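Local coordinates for protein PvdO (Pseudomonas aeruginosa, PDB 5HHA) that probably takes part in maturation of the siderophore chromophore in the periplasm, has a fold related to formylglycine-generating enzymes and binds calcium, at residues K34-M42 against L141-Y149. Residues are numbered along the deposited sequence; the frame is centred on the assembly and turned at random.
Sequences KDCKDCPEM and LSKKTGKRY
Tyr149 bonds to Asp35 and so ties strand 149-150 to the loop 34-41, just before its disulfide-closed turn, within a domain of the formylglycine-generating enzyme family. Leu141 and Thr145 bring the end of helix 131-145 against the same loop. Residues 36-39 form a type I beta turn, closed by the Cys36-Cys39 disulfide.

The packing round the buried Tyr149 ring is tight. Tyr149 OH donates to Asp35 OD2 at 2.6 Å, meeting it from above the carboxylate plane; ring and carboxylate stand 82° apart. Asp35 OD2 also forms a salt bridge with Arg284 of strand 278-285, which would favour the charged carboxylate. One water donates to both Tyr149 OH and Pro40 O and accepts from Asp35 N, so it ties the loop to the phenol. Met42 SD lies at the ring edge, 3.9 Å from Tyr149 CE2, a Met-aromatic contact. Leu141 CD1 sits over one ring face, offset toward the rim, and touches Pro40 CD at 3.8 Å. With Thr145 CG2 anti to the carbonyl carbon, this methyl packs 3.7 Å from Asp35 CB and 3.9 Å from Cys39 SG.

The outer side is looser. A second water makes long bonds to Asp35 O and Thr145 O. The exposed Lys147 lays its CG 3.7 Å from Asp35 OD2.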
# COMPACT_ATOMS: atom_id res chain seq x y z
N LYS A 34 -11.73 -4.73 13.79
CA LYS A 34 -12.12 -3.39 13.36
C LYS A 34 -12.45 -2.58 14.60
O LYS A 34 -13.09 -3.10 15.52
CB LYS A 34 -13.38 -3.44 12.48
CG LYS A 34 -13.21 -4.08 11.13
CD LYS A 34 -14.59 -4.33 10.48
CE LYS A 34 -15.39 -3.07 10.28
NZ LYS A 34 -16.72 -3.40 9.63
N ASP A 35 -12.06 -1.32 14.63
CA ASP A 35 -12.41 -0.46 15.76
C ASP A 35 -13.78 0.19 15.63
O ASP A 35 -14.26 0.78 16.60
CB ASP A 35 -11.34 0.62 15.96
CG ASP A 35 -10.05 0.06 16.47
OD1 ASP A 35 -10.08 -0.88 17.29
OD2 ASP A 35 -8.97 0.55 16.06
N CYS A 36 -14.41 0.08 14.48
CA CYS A 36 -15.74 0.63 14.30
C CYS A 36 -16.31 0.08 13.00
O CYS A 36 -15.58 -0.51 12.20
CB CYS A 36 -15.70 2.16 14.30
SG CYS A 36 -15.28 2.93 12.70
N LYS A 37 -17.61 0.26 12.77
CA LYS A 37 -18.26 -0.40 11.64
C LYS A 37 -17.70 0.08 10.29
O LYS A 37 -17.58 -0.70 9.36
CB LYS A 37 -19.78 -0.22 11.69
CG LYS A 37 -20.44 -0.93 12.88
CD LYS A 37 -21.95 -0.74 12.91
CE LYS A 37 -22.60 -1.51 14.06
NZ LYS A 37 -22.23 -0.96 15.41
N ASP A 38 -17.40 1.37 10.24
CA ASP A 38 -16.92 2.07 9.04
C ASP A 38 -15.41 2.05 8.94
O ASP A 38 -14.85 2.57 7.98
CB ASP A 38 -17.33 3.56 9.13
CG ASP A 38 -18.74 3.81 8.65
OD1 ASP A 38 -19.19 3.12 7.71
OD2 ASP A 38 -19.38 4.71 9.22
N CYS A 39 -14.75 1.49 9.95
CA CYS A 39 -13.30 1.53 10.04
C CYS A 39 -12.67 0.39 9.24
O CYS A 39 -13.30 -0.67 9.08
CB CYS A 39 -12.86 1.36 11.49
SG CYS A 39 -13.26 2.75 12.58
N PRO A 40 -11.43 0.61 8.76
CA PRO A 40 -10.80 -0.47 7.98
C PRO A 40 -10.54 -1.72 8.80
O PRO A 40 -10.23 -1.62 9.98
CB PRO A 40 -9.49 0.17 7.53
CG PRO A 40 -9.69 1.64 7.59
CD PRO A 40 -10.64 1.84 8.75
N GLU A 41 -10.65 -2.88 8.18
CA GLU A 41 -10.27 -4.13 8.83
C GLU A 41 -8.76 -4.20 8.99
O GLU A 41 -8.01 -4.09 8.00
CB GLU A 41 -10.78 -5.30 8.02
CG GLU A 41 -12.32 -5.34 7.99
CD GLU A 41 -12.90 -6.40 7.08
OE1 GLU A 41 -12.18 -7.30 6.63
OE2 GLU A 41 -14.11 -6.34 6.79
N MET A 42 -8.31 -4.37 10.23
CA MET A 42 -6.90 -4.37 10.57
C MET A 42 -6.44 -5.79 10.86
O MET A 42 -7.20 -6.63 11.38
CB MET A 42 -6.69 -3.52 11.80
CG MET A 42 -7.21 -2.12 11.65
SD MET A 42 -6.51 -1.18 10.28
CE MET A 42 -4.80 -0.98 10.84
N LEU A 141 -9.57 9.08 11.95
CA LEU A 141 -9.73 7.75 12.53
C LEU A 141 -9.23 7.68 13.95
O LEU A 141 -9.84 7.05 14.82
CB LEU A 141 -8.98 6.67 11.72
CG LEU A 141 -9.62 5.97 10.52
CD1 LEU A 141 -8.74 4.77 10.14
CD2 LEU A 141 -11.02 5.49 10.81
N SER A 142 -8.10 8.32 14.18
CA SER A 142 -7.51 8.31 15.51
C SER A 142 -8.44 9.00 16.50
O SER A 142 -8.68 8.50 17.61
CB SER A 142 -6.17 9.03 15.51
OG SER A 142 -5.22 8.34 14.70
N LYS A 143 -8.98 10.15 16.12
CA LYS A 143 -9.83 10.91 17.04
C LYS A 143 -11.11 10.14 17.32
O LYS A 143 -11.56 10.06 18.47
CB LYS A 143 -10.15 12.29 16.47
CG LYS A 143 -11.02 13.17 17.42
CD LYS A 143 -11.35 14.51 16.77
CE LYS A 143 -12.10 15.48 17.70
NZ LYS A 143 -11.33 15.77 18.89
N LYS A 144 -11.69 9.54 16.30
CA LYS A 144 -12.95 8.83 16.44
C LYS A 144 -12.81 7.62 17.35
O LYS A 144 -13.67 7.35 18.19
CB LYS A 144 -13.41 8.39 15.06
CG LYS A 144 -14.66 7.56 15.07
CD LYS A 144 -15.12 7.29 13.64
CE LYS A 144 -16.49 6.64 13.61
NZ LYS A 144 -17.50 7.44 14.37
N THR A 145 -11.73 6.87 17.16
CA THR A 145 -11.54 5.60 17.86
C THR A 145 -10.74 5.68 19.17
O THR A 145 -10.76 4.74 19.98
CB THR A 145 -10.79 4.58 16.96
OG1 THR A 145 -9.48 5.07 16.69
CG2 THR A 145 -11.53 4.34 15.65
N GLY A 146 -10.01 6.77 19.37
CA GLY A 146 -9.11 6.89 20.51
C GLY A 146 -7.89 6.02 20.38
O GLY A 146 -7.18 5.78 21.36
N LYS A 147 -7.63 5.54 19.16
CA LYS A 147 -6.45 4.73 18.89
C LYS A 147 -5.49 5.54 18.03
O LYS A 147 -5.82 6.61 17.54
CB LYS A 147 -6.85 3.43 18.19
CG LYS A 147 -8.00 2.69 18.86
CD LYS A 147 -7.60 2.24 20.27
CE LYS A 147 -8.70 1.44 20.95
NZ LYS A 147 -8.23 0.94 22.27
N ARG A 148 -4.28 5.02 17.88
CA ARG A 148 -3.23 5.73 17.14
C ARG A 148 -3.08 5.18 15.73
O ARG A 148 -2.36 4.22 15.51
CB ARG A 148 -1.91 5.66 17.91
CG ARG A 148 -2.05 6.17 19.35
CD ARG A 148 -0.71 6.37 20.05
NE ARG A 148 0.12 5.17 20.04
CZ ARG A 148 0.21 4.29 21.03
NH1 ARG A 148 -0.49 4.45 22.15
NH2 ARG A 148 1.01 3.23 20.91
N TYR A 149 -3.79 5.80 14.78
CA TYR A 149 -3.67 5.46 13.37
C TYR A 149 -2.69 6.40 12.68
O TYR A 149 -2.51 7.54 13.06
CB TYR A 149 -5.03 5.52 12.66
CG TYR A 149 -5.91 4.33 12.92
CD1 TYR A 149 -6.77 4.30 14.03
CD2 TYR A 149 -5.90 3.23 12.08
CE1 TYR A 149 -7.56 3.20 14.27
CE2 TYR A 149 -6.71 2.13 12.32
CZ TYR A 149 -7.54 2.12 13.41
OH TYR A 149 -8.31 1.01 13.62
O HOH W 1 -10.41 -0.35 12.42
O HOH W 2 -12.58 2.23 18.90